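Local coordinates for hydroxylase (PDB 2OR0), which probably acts as a flavin-dependent oxidoreductase of the acyl-CoA dehydrogenase superfamily, adding one oxygen atom from molecular oxygen to its substrate, at residues A[62-67]-A[124-129]; A[95-100]-A[256-261]; A[105-110]-A[243-248]; A[128-133]-A[156-161]. One frame throughout, in Å; residues are numbered along the deposited sequence. Where two conformers were deposited one is given.

Contact 1. Residues A[62-67]-A[124-129]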
loop_
_atom_site.group_PDB
_atom_site.type_symbol
_atom_site.label_atom_id
_atom_site.label_comp_id
_atom_site.label_asym_id
_atom_site.label_seq_id
_atom_site.Cartn_x
_atom_site.Cartn_y
_atom_site.Cartn_z
ATOM N N ALA A 62 -0.966 -1.278 -14.162
ATOM C CA ALA A 62 -0.524 -0.794 -12.835
ATOM C C ALA A 62 -0.010 -1.865 -11.860
ATOM O O ALA A 62 0.948 -1.624 -11.121
ATOM C CB ALA A 62 -1.611 0.036 -12.169
ATOM N N ILE A 63 -0.644 -3.033 -11.835
ATOM C CA ILE A 63 -0.229 -4.086 -10.907
ATOM C C ILE A 63 1.059 -4.783 -11.373
ATOM O O ILE A 63 1.765 -5.394 -10.569
ATOM C CB ILE A 63 -1.381 -5.093 -10.660
ATOM C CG1 ILE A 63 -2.671 -4.342 -10.278
ATOM C CG2 ILE A 63 -0.982 -6.192 -9.650
ATOM C CD1 ILE A 63 -2.574 -3.468 -9.035
ATOM N N ARG A 64 1.387 -4.653 -12.659
ATOM C CA ARG A 64 2.622 -5.216 -13.199
ATOM C C ARG A 64 3.868 -4.324 -13.052
ATOM O O ARG A 64 4.989 -4.710 -13.465
ATOM C CB ARG A 64 2.396 -5.600 -14.656
ATOM C CG ARG A 64 1.575 -6.889 -14.768
ATOM C CD ARG A 64 1.459 -7.363 -16.191
ATOM N NE ARG A 64 0.850 -6.342 -17.031
ATOM C CZ ARG A 64 0.391 -6.566 -18.256
ATOM N NH1 ARG A 64 0.466 -7.798 -18.781
ATOM N NH2 ARG A 64 -0.148 -5.559 -18.953
ATOM N N LEU A 65 3.679 -3.154 -12.442
ATOM C CA LEU A 65 4.770 -2.202 -12.198
ATOM C C LEU A 65 6.038 -2.824 -11.618
ATOM O O LEU A 65 7.140 -2.557 -12.106
ATOM C CB LEU A 65 4.303 -1.029 -11.318
ATOM C CG LEU A 65 3.412 0.035 -11.983
ATOM C CD1 LEU A 65 2.755 0.932 -10.928
ATOM C CD2 LEU A 65 4.198 0.861 -12.985
ATOM N N LEU A 66 5.884 -3.658 -10.594
ATOM C CA LEU A 66 7.021 -4.239 -9.896
ATOM C C LEU A 66 7.145 -5.741 -10.177
ATOM O O LEU A 66 7.850 -6.452 -9.469
ATOM C CB LEU A 66 6.901 -3.997 -8.389
ATOM C CG LEU A 66 6.742 -2.548 -7.897
ATOM C CD1 LEU A 66 6.409 -2.556 -6.411
ATOM C CD2 LEU A 66 8.003 -1.680 -8.202
ATOM N N GLN A 67 6.439 -6.206 -11.201
ATOM C CA GLN A 67 6.435 -7.616 -11.590
ATOM C C GLN A 67 7.689 -7.943 -12.440
ATOM O O GLN A 67 8.161 -7.072 -13.178
ATOM C CB GLN A 67 5.167 -7.881 -12.388
ATOM C CG GLN A 67 4.790 -9.341 -12.575
ATOM C CD GLN A 67 3.299 -9.504 -12.781
ATOM O OE1 GLN A 67 2.493 -8.904 -12.052
ATOM N NE2 GLN A 67 2.911 -10.313 -13.773
ATOM N N ASP A 124 -1.624 -16.539 -16.896
ATOM C CA ASP A 124 -2.134 -15.177 -16.970
ATOM C C ASP A 124 -1.284 -14.250 -16.087
ATOM O O ASP A 124 -1.327 -14.339 -14.852
ATOM C CB ASP A 124 -3.593 -15.164 -16.531
ATOM C CG ASP A 124 -4.277 -13.843 -16.802
ATOM O OD1 ASP A 124 -3.591 -12.844 -17.136
ATOM O OD2 ASP A 124 -5.519 -13.802 -16.664
ATOM N N ASN A 125 -0.491 -13.391 -16.739
ATOM C CA ASN A 125 0.348 -12.396 -16.063
ATOM C C ASN A 125 -0.484 -11.440 -15.199
ATOM O O ASN A 125 0.044 -10.814 -14.295
ATOM C CB ASN A 125 1.119 -11.538 -17.084
ATOM C CG ASN A 125 2.025 -12.356 -18.005
ATOM O OD1 ASN A 125 2.583 -13.392 -17.614
ATOM N ND2 ASN A 125 2.184 -11.871 -19.241
ATOM N N ASP A 126 -1.766 -11.305 -15.524
ATOM C CA ASP A 126 -2.639 -10.356 -14.845
ATOM C C ASP A 126 -3.409 -10.953 -13.664
ATOM O O ASP A 126 -4.421 -10.395 -13.233
ATOM C CB ASP A 126 -3.614 -9.709 -15.838
ATOM C CG ASP A 126 -2.957 -8.626 -16.675
ATOM O OD1 ASP A 126 -2.068 -7.914 -16.153
ATOM O OD2 ASP A 126 -3.336 -8.487 -17.856
ATOM N N THR A 127 -2.913 -12.069 -13.143
ATOM C CA THR A 127 -3.462 -12.701 -11.948
ATOM C C THR A 127 -2.972 -11.920 -10.737
ATOM O O THR A 127 -1.756 -11.696 -10.593
ATOM C CB THR A 127 -3.004 -14.183 -11.848
ATOM O OG1 THR A 127 -3.481 -14.893 -12.993
ATOM C CG2 THR A 127 -3.552 -14.852 -10.595
ATOM N N TRP A 128 -3.912 -11.508 -9.881
ATOM C CA TRP A 128 -3.597 -10.725 -8.674
ATOM C C TRP A 128 -3.569 -11.554 -7.400
ATOM O O TRP A 128 -4.327 -12.530 -7.255
ATOM C CB TRP A 128 -4.613 -9.597 -8.463
ATOM C CG TRP A 128 -4.658 -8.560 -9.526
ATOM C CD1 TRP A 128 -3.808 -8.422 -10.601
ATOM C CD2 TRP A 128 -5.589 -7.465 -9.607
ATOM N NE1 TRP A 128 -4.180 -7.333 -11.361
ATOM C CE2 TRP A 128 -5.261 -6.722 -10.771
ATOM C CE3 TRP A 128 -6.668 -7.043 -8.812
ATOM C CZ2 TRP A 128 -5.980 -5.568 -11.161
ATOM C CZ3 TRP A 128 -7.394 -5.904 -9.203
ATOM C CH2 TRP A 128 -7.031 -5.176 -10.366
HETATM N N MSE A 129 -2.703 -11.130 -6.473
HETATM C CA MSE A 129 -2.668 -11.660 -5.124
HETATM C C MSE A 129 -3.225 -10.629 -4.133
HETATM O O MSE A 129 -2.923 -9.429 -4.234
HETATM C CB MSE A 129 -1.247 -12.033 -4.708
HETATM C CG MSE A 129 -0.602 -13.131 -5.535
HETATM SE SE MSE A 129 1.305 -13.041 -5.272
HETATM C CE MSE A 129 1.559 -11.840 -6.815
HETATM O O HOH W 1 -0.164 -8.777 -12.380
#

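Contact 2. Residues A[95-100]-A[256-261]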
loop_
_atom_site.group_PDB
_atom_site.type_symbol
_atom_site.label_atom_id
_atom_site.label_comp_id
_atom_site.label_asym_id
_atom_site.label_seq_id
_atom_site.Cartn_x
_atom_site.Cartn_y
_atom_site.Cartn_z
ATOM N N SER A 95 -9.015 2.796 -5.634
ATOM C CA SER A 95 -8.161 2.269 -6.689
ATOM C C SER A 95 -6.699 2.499 -6.355
ATOM O O SER A 95 -5.866 1.642 -6.624
ATOM C CB SER A 95 -8.480 2.947 -8.025
ATOM O OG SER A 95 -9.838 2.736 -8.356
ATOM N N GLY A 96 -6.389 3.682 -5.804
ATOM C CA GLY A 96 -5.021 4.026 -5.470
ATOM C C GLY A 96 -4.480 3.099 -4.406
ATOM O O GLY A 96 -3.338 2.642 -4.482
ATOM N N TRP A 97 -5.310 2.852 -3.391
ATOM C CA TRP A 97 -4.958 1.982 -2.280
ATOM C C TRP A 97 -4.727 0.548 -2.762
ATOM O O TRP A 97 -3.758 -0.112 -2.345
ATOM C CB TRP A 97 -6.067 2.011 -1.224
ATOM C CG TRP A 97 -5.764 1.147 -0.023
ATOM C CD1 TRP A 97 -6.134 -0.160 0.154
ATOM C CD2 TRP A 97 -5.010 1.514 1.147
ATOM N NE1 TRP A 97 -5.678 -0.618 1.378
ATOM C CE2 TRP A 97 -4.982 0.380 2.002
ATOM C CE3 TRP A 97 -4.377 2.693 1.568
ATOM C CZ2 TRP A 97 -4.328 0.386 3.251
ATOM C CZ3 TRP A 97 -3.730 2.701 2.820
ATOM C CH2 TRP A 97 -3.715 1.558 3.640
ATOM N N VAL A 98 -5.610 0.070 -3.632
ATOM C CA VAL A 98 -5.513 -1.318 -4.115
ATOM C C VAL A 98 -4.225 -1.501 -4.962
ATOM O O VAL A 98 -3.497 -2.501 -4.826
ATOM C CB VAL A 98 -6.797 -1.740 -4.870
ATOM C CG1 VAL A 98 -6.545 -2.979 -5.728
ATOM C CG2 VAL A 98 -7.950 -1.981 -3.876
ATOM N N THR A 99 -3.911 -0.487 -5.759
ATOM C CA THR A 99 -2.661 -0.461 -6.561
ATOM C C THR A 99 -1.410 -0.530 -5.705
ATOM O O THR A 99 -0.498 -1.304 -5.997
ATOM C CB THR A 99 -2.593 0.773 -7.456
ATOM O OG1 THR A 99 -3.775 0.842 -8.248
ATOM C CG2 THR A 99 -1.389 0.692 -8.379
ATOM N N GLY A 100 -1.371 0.267 -4.641
ATOM C CA GLY A 100 -0.273 0.223 -3.695
ATOM C C GLY A 100 -0.101 -1.015 -2.833
ATOM O O GLY A 100 0.983 -1.229 -2.303
ATOM N N LEU A 256 5.786 1.371 1.054
ATOM C CA LEU A 256 5.925 2.460 0.070
ATOM C C LEU A 256 4.630 2.673 -0.686
ATOM O O LEU A 256 4.163 3.808 -0.849
ATOM C CB LEU A 256 7.081 2.180 -0.919
ATOM C CG LEU A 256 7.325 3.188 -2.066
ATOM C CD1 LEU A 256 7.837 4.526 -1.514
ATOM C CD2 LEU A 256 8.313 2.613 -3.111
ATOM N N GLY A 257 4.047 1.572 -1.159
ATOM C CA GLY A 257 2.775 1.635 -1.854
ATOM C C GLY A 257 1.643 2.166 -0.992
ATOM O O GLY A 257 0.772 2.909 -1.472
ATOM N N ILE A 258 1.651 1.774 0.275
ATOM C CA ILE A 258 0.590 2.114 1.213
ATOM C C ILE A 258 0.633 3.633 1.557
ATOM O O ILE A 258 -0.365 4.316 1.471
ATOM C CB ILE A 258 0.716 1.245 2.508
ATOM C CG1 ILE A 258 0.223 -0.188 2.230
ATOM C CG2 ILE A 258 -0.065 1.849 3.638
ATOM C CD1 ILE A 258 0.655 -1.189 3.277
ATOM N N THR A 259 1.803 4.122 1.942
ATOM C CA THR A 259 1.998 5.545 2.242
ATOM C C THR A 259 1.888 6.421 0.987
ATOM O O THR A 259 1.282 7.495 1.034
ATOM C CB THR A 259 3.296 5.753 3.012
ATOM O OG1 THR A 259 3.232 4.933 4.178
ATOM C CG2 THR A 259 3.477 7.216 3.442
ATOM N N ALA A 260 2.392 5.946 -0.153
ATOM C CA ALA A 260 2.121 6.645 -1.422
ATOM C C ALA A 260 0.623 6.819 -1.687
ATOM O O ALA A 260 0.180 7.896 -2.088
ATOM C CB ALA A 260 2.798 5.941 -2.600
ATOM N N ALA A 261 -0.167 5.762 -1.460
ATOM C CA ALA A 261 -1.619 5.842 -1.624
ATOM C C ALA A 261 -2.208 6.890 -0.705
ATOM O O ALA A 261 -2.965 7.721 -1.172
ATOM C CB ALA A 261 -2.282 4.475 -1.394
#

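Contact 3. Residues A[105-110]-A[243-248]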
loop_
_atom_site.group_PDB
_atom_site.type_symbol
_atom_site.label_atom_id
_atom_site.label_comp_id
_atom_site.label_asym_id
_atom_site.label_seq_id
_atom_site.Cartn_x
_atom_site.Cartn_y
_atom_site.Cartn_z
ATOM N N HIS A 105 2.707 -7.095 -4.086
ATOM C CA HIS A 105 2.800 -8.556 -3.996
ATOM C C HIS A 105 3.713 -9.192 -5.079
ATOM O O HIS A 105 4.474 -10.104 -4.740
ATOM C CB HIS A 105 1.410 -9.199 -3.932
ATOM C CG HIS A 105 0.585 -8.726 -2.768
ATOM N ND1 HIS A 105 -0.757 -8.445 -2.871
ATOM C CD2 HIS A 105 0.927 -8.441 -1.489
ATOM C CE1 HIS A 105 -1.214 -8.029 -1.703
ATOM N NE2 HIS A 105 -0.210 -8.011 -0.848
ATOM N N PRO A 106 3.657 -8.698 -6.350
ATOM C CA PRO A 106 4.568 -9.185 -7.391
ATOM C C PRO A 106 6.022 -8.927 -7.044
ATOM O O PRO A 106 6.899 -9.686 -7.456
ATOM C CB PRO A 106 4.184 -8.353 -8.614
ATOM C CG PRO A 106 2.758 -7.997 -8.389
ATOM C CD PRO A 106 2.728 -7.695 -6.915
ATOM N N TRP A 107 6.283 -7.868 -6.281
ATOM C CA TRP A 107 7.641 -7.564 -5.889
ATOM C C TRP A 107 8.203 -8.676 -4.987
ATOM O O TRP A 107 9.326 -9.159 -5.199
ATOM C CB TRP A 107 7.731 -6.167 -5.246
ATOM C CG TRP A 107 9.117 -5.828 -4.839
ATOM C CD1 TRP A 107 10.102 -5.256 -5.621
ATOM C CD2 TRP A 107 9.695 -6.030 -3.545
ATOM N NE1 TRP A 107 11.250 -5.116 -4.880
ATOM C CE2 TRP A 107 11.034 -5.590 -3.613
ATOM C CE3 TRP A 107 9.209 -6.555 -2.330
ATOM C CZ2 TRP A 107 11.897 -5.651 -2.513
ATOM C CZ3 TRP A 107 10.059 -6.612 -1.247
ATOM C CH2 TRP A 107 11.387 -6.157 -1.335
ATOM N N GLU A 108 7.432 -9.086 -3.978
ATOM C CA GLU A 108 7.895 -10.135 -3.082
ATOM C C GLU A 108 7.916 -11.516 -3.789
ATOM O O GLU A 108 8.842 -12.281 -3.600
ATOM C CB GLU A 108 7.072 -10.215 -1.799
ATOM C CG GLU A 108 7.621 -11.272 -0.834
ATOM C CD GLU A 108 6.932 -11.290 0.514
ATOM O OE1 GLU A 108 6.128 -10.376 0.797
ATOM O OE2 GLU A 108 7.192 -12.217 1.301
ATOM N N LEU A 109 6.906 -11.806 -4.604
ATOM C CA LEU A 109 6.846 -13.084 -5.290
ATOM C C LEU A 109 8.059 -13.249 -6.205
ATOM O O LEU A 109 8.443 -14.367 -6.529
ATOM C CB LEU A 109 5.590 -13.186 -6.128
ATOM C CG LEU A 109 5.147 -14.627 -6.419
ATOM C CD1 LEU A 109 4.609 -15.327 -5.137
ATOM C CD2 LEU A 109 4.128 -14.646 -7.553
ATOM N N ALA A 110 8.647 -12.129 -6.628
ATOM C CA ALA A 110 9.794 -12.156 -7.525
ATOM C C ALA A 110 10.890 -12.983 -6.920
ATOM O O ALA A 110 11.615 -13.639 -7.648
ATOM C CB ALA A 110 10.299 -10.754 -7.843
ATOM N N GLU A 243 18.632 -7.933 -10.434
ATOM C CA GLU A 243 17.979 -6.636 -10.556
ATOM C C GLU A 243 17.994 -5.854 -9.223
ATOM O O GLU A 243 17.562 -6.391 -8.191
ATOM C CB GLU A 243 16.546 -6.806 -11.073
ATOM C CG GLU A 243 16.409 -7.620 -12.353
ATOM C CD GLU A 243 16.161 -9.117 -12.121
ATOM O OE1 GLU A 243 16.513 -9.666 -11.054
ATOM O OE2 GLU A 243 15.628 -9.754 -13.039
ATOM N N PRO A 244 18.495 -4.595 -9.237
ATOM C CA PRO A 244 18.518 -3.844 -7.979
ATOM C C PRO A 244 17.118 -3.675 -7.363
ATOM O O PRO A 244 17.003 -3.701 -6.153
ATOM C CB PRO A 244 19.131 -2.497 -8.369
ATOM C CG PRO A 244 19.965 -2.816 -9.617
ATOM C CD PRO A 244 19.075 -3.806 -10.346
ATOM N N LEU A 245 16.083 -3.546 -8.194
ATOM C CA LEU A 245 14.724 -3.427 -7.686
ATOM C C LEU A 245 14.429 -4.540 -6.672
ATOM O O LEU A 245 13.984 -4.265 -5.543
ATOM C CB LEU A 245 13.693 -3.431 -8.806
ATOM C CG LEU A 245 12.241 -3.552 -8.297
ATOM C CD1 LEU A 245 11.783 -2.297 -7.483
ATOM C CD2 LEU A 245 11.336 -3.827 -9.455
ATOM N N PHE A 246 14.733 -5.780 -7.055
ATOM C CA PHE A 246 14.373 -6.935 -6.240
ATOM C C PHE A 246 15.277 -7.146 -5.069
ATOM O O PHE A 246 15.047 -8.046 -4.265
ATOM C CB PHE A 246 14.243 -8.195 -7.100
ATOM C CG PHE A 246 13.187 -8.078 -8.123
ATOM C CD1 PHE A 246 11.894 -7.700 -7.756
ATOM C CD2 PHE A 246 13.465 -8.303 -9.464
ATOM C CE1 PHE A 246 10.898 -7.572 -8.703
ATOM C CE2 PHE A 246 12.465 -8.180 -10.415
ATOM C CZ PHE A 246 11.172 -7.806 -10.027
ATOM N N ASN A 247 16.292 -6.302 -4.936
ATOM C CA ASN A 247 17.120 -6.368 -3.752
ATOM C C ASN A 247 16.889 -5.233 -2.770
ATOM O O ASN A 247 17.656 -5.058 -1.830
ATOM C CB ASN A 247 18.594 -6.507 -4.119
ATOM C CG ASN A 247 18.889 -7.833 -4.793
ATOM O OD1 ASN A 247 19.219 -8.808 -4.121
ATOM N ND2 ASN A 247 18.757 -7.875 -6.121
HETATM N N MSE A 248 15.830 -4.463 -3.004
HETATM C CA MSE A 248 15.431 -3.367 -2.078
HETATM C C MSE A 248 14.976 -3.912 -0.704
HETATM O O MSE A 248 14.503 -5.040 -0.619
HETATM C CB MSE A 248 14.319 -2.531 -2.721
HETATM C CG MSE A 248 14.775 -1.696 -3.925
HETATM SE SE MSE A 248 15.740 -0.115 -3.363
HETATM C CE MSE A 248 14.222 0.895 -2.526
#

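Contact 4. Residues A[128-133]-A[156-161]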
loop_
_atom_site.group_PDB
_atom_site.type_symbol
_atom_site.label_atom_id
_atom_site.label_comp_id
_atom_site.label_asym_id
_atom_site.label_seq_id
_atom_site.Cartn_x
_atom_site.Cartn_y
_atom_site.Cartn_z
ATOM N N TRP A 128 -3.912 -11.508 -9.881
ATOM C CA TRP A 128 -3.597 -10.725 -8.674
ATOM C C TRP A 128 -3.569 -11.554 -7.400
ATOM O O TRP A 128 -4.327 -12.530 -7.255
ATOM C CB TRP A 128 -4.613 -9.597 -8.463
ATOM C CG TRP A 128 -4.658 -8.560 -9.526
ATOM C CD1 TRP A 128 -3.808 -8.422 -10.601
ATOM C CD2 TRP A 128 -5.589 -7.465 -9.607
ATOM N NE1 TRP A 128 -4.180 -7.333 -11.361
ATOM C CE2 TRP A 128 -5.261 -6.722 -10.771
ATOM C CE3 TRP A 128 -6.668 -7.043 -8.812
ATOM C CZ2 TRP A 128 -5.980 -5.568 -11.161
ATOM C CZ3 TRP A 128 -7.394 -5.904 -9.203
ATOM C CH2 TRP A 128 -7.031 -5.176 -10.366
HETATM N N MSE A 129 -2.703 -11.130 -6.473
HETATM C CA MSE A 129 -2.668 -11.660 -5.124
HETATM C C MSE A 129 -3.225 -10.629 -4.133
HETATM O O MSE A 129 -2.923 -9.429 -4.234
HETATM C CB MSE A 129 -1.247 -12.033 -4.708
HETATM C CG MSE A 129 -0.602 -13.131 -5.535
HETATM SE SE MSE A 129 1.305 -13.041 -5.272
HETATM C CE MSE A 129 1.559 -11.840 -6.815
ATOM N N ALA A 130 -4.007 -11.133 -3.173
ATOM C CA ALA A 130 -4.517 -10.370 -2.023
ATOM C C ALA A 130 -3.628 -10.572 -0.813
ATOM O O ALA A 130 -2.863 -11.543 -0.737
ATOM C CB ALA A 130 -5.974 -10.789 -1.680
ATOM N N SER A 131 -3.709 -9.630 0.116
ATOM C CA SER A 131 -3.044 -9.628 1.408
ATOM C C SER A 131 -4.050 -10.096 2.480
ATOM O O SER A 131 -5.157 -10.548 2.162
ATOM C CB SER A 131 -2.580 -8.179 1.712
ATOM O OG SER A 131 -3.702 -7.275 1.801
ATOM N N PRO A 132 -3.737 -9.868 3.771
ATOM C CA PRO A 132 -2.634 -9.223 4.508
ATOM C C PRO A 132 -1.471 -10.085 4.963
ATOM O O PRO A 132 -1.619 -11.285 5.213
ATOM C CB PRO A 132 -3.343 -8.692 5.746
ATOM C CG PRO A 132 -4.325 -9.809 6.057
ATOM C CD PRO A 132 -4.803 -10.318 4.699
ATOM N N TYR A 133 -0.327 -9.430 5.136
ATOM C CA TYR A 133 0.841 -10.040 5.759
ATOM C C TYR A 133 0.730 -10.225 7.266
ATOM O O TYR A 133 1.554 -10.932 7.833
ATOM C CB TYR A 133 2.078 -9.194 5.488
ATOM C CG TYR A 133 2.501 -9.200 4.043
ATOM C CD1 TYR A 133 2.966 -10.359 3.443
ATOM C CD2 TYR A 133 2.444 -8.029 3.276
ATOM C CE1 TYR A 133 3.372 -10.362 2.111
ATOM C CE2 TYR A 133 2.867 -8.018 1.934
ATOM C CZ TYR A 133 3.334 -9.198 1.361
ATOM O OH TYR A 133 3.740 -9.214 0.028
ATOM N N SER A 156 -7.328 -6.202 1.111
ATOM C CA SER A 156 -7.726 -5.180 0.129
ATOM C C SER A 156 -7.855 -5.748 -1.276
ATOM O O SER A 156 -6.981 -6.489 -1.709
ATOM C CB SER A 156 -6.706 -4.021 0.113
ATOM O OG SER A 156 -6.589 -3.451 1.395
ATOM N N GLY A 157 -8.924 -5.378 -1.991
ATOM C CA GLY A 157 -9.114 -5.795 -3.388
ATOM C C GLY A 157 -9.400 -7.288 -3.569
ATOM O O GLY A 157 -9.357 -7.797 -4.683
ATOM N N THR A 158 -9.716 -7.980 -2.473
ATOM C CA THR A 158 -9.732 -9.448 -2.431
ATOM C C THR A 158 -10.688 -10.135 -3.424
ATOM O O THR A 158 -10.354 -11.203 -3.951
ATOM C CB THR A 158 -9.917 -9.977 -0.975
ATOM O OG1 THR A 158 -9.384 -11.296 -0.872
ATOM C CG2 THR A 158 -11.376 -9.957 -0.509
ATOM N N ASP A 159 -11.844 -9.514 -3.689
ATOM C CA ASP A 159 -12.795 -10.036 -4.677
ATOM C C ASP A 159 -12.195 -10.153 -6.076
ATOM O O ASP A 159 -12.735 -10.866 -6.932
ATOM C CB ASP A 159 -14.046 -9.149 -4.757
ATOM C CG ASP A 159 -14.869 -9.178 -3.473
ATOM O OD1 ASP A 159 -15.306 -10.278 -3.083
ATOM O OD2 ASP A 159 -15.070 -8.105 -2.853
ATOM N N HIS A 160 -11.094 -9.434 -6.313
ATOM C CA HIS A 160 -10.501 -9.368 -7.649
ATOM C C HIS A 160 -9.188 -10.152 -7.740
ATOM O O HIS A 160 -8.484 -10.115 -8.762
ATOM C CB HIS A 160 -10.323 -7.899 -8.044
ATOM C CG HIS A 160 -11.617 -7.154 -8.151
ATOM N ND1 HIS A 160 -12.501 -7.348 -9.194
ATOM C CD2 HIS A 160 -12.188 -6.227 -7.338
ATOM C CE1 HIS A 160 -13.555 -6.565 -9.022
ATOM N NE2 HIS A 160 -13.387 -5.874 -7.908
ATOM N N CYS A 161 -8.874 -10.862 -6.660
ATOM C CA CYS A 161 -7.651 -11.634 -6.551
ATOM C C CYS A 161 -7.954 -13.138 -6.586
ATOM O O CYS A 161 -9.015 -13.580 -6.121
ATOM C CB CYS A 161 -6.912 -11.275 -5.268
ATOM S SG CYS A 161 -6.389 -9.516 -5.167
HETATM O O HOH W 2 -6.885 -12.043 -10.246
HETATM O O HOH W 3 -4.554 -7.211 -0.744
#

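Contact 1. Residues A[62-67]-A[124-129]
Ile-63, Arg-64 and Gln-67 meet Asn-125, Asp-126 and Trp-128 in a partly buried loop-to-loop contact joining the connection after helix 51-60 to the linker running from helix 114-121 into strand 129-130. On the buried side the side chain of Ile-63 crosses that of Trp-128 at about a right angle. Its CG1 lies 3.5 Å from Trp-128 NE1, while CG2 makes an off-centre CH-pi contact with the five-membered ring. Consistent with the acyl-CoA dehydrogenase fold, residues 124-129 lead from the N-terminal helices into the beta-sheet part, while 62-67 connect two of those helices; residues 64-67 and 124-127 each form a type I beta turn. An Asx turn overlaps the second, Asp-124 OD1 accepting from Asp-126 N at 2.9 Å. Gln-67 reaches over with CG anti to its backbone N (chi1 -165°) and the rest of the chain extended. Its NE2 gives an almost straight bond (177°) to Asn-125 O at 3.0 Å, on a lone pair in the carbonyl plane, and also bonds to Tyr-71 O. Water 1 ties the same two groups again, donating to Gln-67 OE1 at 2.7 Å and to Asn-125 O at 2.8 Å. Nearer solvent, Asp-126 OD1 sits over one face of the Arg-64 guanidinium, 3.4 Å from Arg-64 NE, a purely electrostatic salt bridge, since the N-H bonds aim elsewhere.

Contact 2. Residues A[95-100]-A[256-261]
Trp-97 extends toward Ile-258 because its CG stands anti to the backbone N (chi1 -179°), while in Ile-258 it is CG2 that takes the position anti to the backbone N and faces the indole. The two side chains meet obliquely, with Trp-97 CH2 3.7 Å from Ile-258 CG2. Nearer the backbone, the methyl of Ala-261 settles against the other helix, its CB 3.8 Å from Trp-97 CA and 3.7 Å from Gly-96 O. The remaining interface is bare main chain. Gly-100 and Gly-257 bring their CA atoms to 3.8 Å, and Gly-257 CA makes a C-H...O contact of 3.4 Å with Gly-100 O. A CB built on either glycine would collide with the carbonyl oxygen of the other, so the absence of side chains is what lets the axes of the two short segments come within 8.1 Å. The indole NE1 donates to Ser-156 OG, outside the pair. A leucine in place of Trp-97 would probably cost Ser-156 OG its indole partner, leaving it Ser-209, and open a gap beside Ile-258 CG2. Val-85 of helix 78-91 also packs on Ala-261, and Val-385 on Ile-258. With 165° between the segment directions, this is a nearly antiparallel glycine- and alanine-lined helix pair, joining the N-terminal helical part of the acyl-CoA dehydrogenase fold to the long helix 250-277 of its C-terminal bundle.

Contact 3. Residues A[105-110]-A[243-248]
Trp-107 and Ala-110 close tightly on the short 3-10 turn around Leu-245 and Phe-246. The indole, set with its CG anti to the backbone N (chi1 -180°), points its N-H at Leu-245 O, 2.9 Å from NE1. The acceptor lies practically in the ring plane, yet the donor stands well above the carbonyl plane. Met-248 N approaches Leu-245 O from the opposite face, so two donors grip this oxygen, and the N-H bond fixes the turn of the indole. Farther round the indole edge, Met-248 O lies 3.3 Å from Trp-107 CZ2. Beside the hydrogen bond, Trp-107 CD1 comes within 3.7 Å of Phe-246 CD1, the rings inclined at 39° in an oblique pair. Ala-110 sets its methyl over a face of the phenyl ring, with CB 3.6 Å from the Phe-246 ring centroid. The side chain of Met-248, a selenomethionine, makes a looser contact, its CB 4.0 Å from Trp-107 CZ2 before it bends away to pack on Met-253 and Phe-319. On the partly exposed side the turn is held by its own polar groups: Asn-247 ND2 donates to Glu-243 O at 2.8 Å, and Glu-243 forms a salt bridge with Arg-241. The arrangement is a helix seated on a 3-10 turn just ahead of helix 250-277, joining the N-terminal helical part of the acyl-CoA dehydrogenase fold to the entry of its C-terminal helices.

Contact 4. Residues A[128-133]-A[156-161]
Trp-128 lies against His-160 and Cys-161 in the beta-sheet part of the acyl-CoA dehydrogenase fold, where short strand 129-130 runs parallel to strand 163-170 and the 3-10 turn 158-160 leads into the latter. Its CB touches Cys-161 SG at 3.7 Å, the sulfur lying at the edge of the indole, near its plane. From there chi1 (-63°) sets CG beside the backbone N, and the six-membered part of the indole runs along the turn: CE3 lies 3.6 Å from His-160 O, and CZ3, farther out, 3.7 Å from His-160 CB. The two side chains lie side by side and point the same way, the imidazole continuing to Leu-49 O through its NE2. Arg-58 adds a cation-pi contact with the indole and a hydrogen bond to His-160 O. A serine in place of Trp-128 would probably leave Arg-58 without its aromatic partner and open a gap between Ile-63 and His-160. On the strand side, Cys-161 SG rests 3.5 Å from Ala-130 N, while the Ala-130 methyl touches both this sulfur and Thr-158 OG1. Waters bridge the segments. Water 2 accepts from Trp-128 N at 3.0 Å and donates to His-160 O at 2.9 Å. At the far end water 3, also bonded to Ser-131 OG, accepts from Ser-131 N at 2.7 Å and gives a hydrogen to Ser-156 O, also at 2.7 Å.

In the fold
Contact 2 lies nearest the centre of the chain and has no hydrogen bond or charge across its helices, whereas contact 1, farther out and partly exposed, adds charge and a bridging water. Contacts 3 and 4 are also buried, but one is held by an indole hydrogen bond and the other by waters and a sulfur. Contacts 1 and 4 share Trp-128, with Ile-63 and His-160 each meeting it. Contacts 2 and 3 both reach the region of helix 250-277, from the successive helices 93-102 and 105-109. Cross-links from His-105 ND1, probably to Met-129 O, and from Trp-97 tie helices to strand 129-130 and to the loop after strand 145-155.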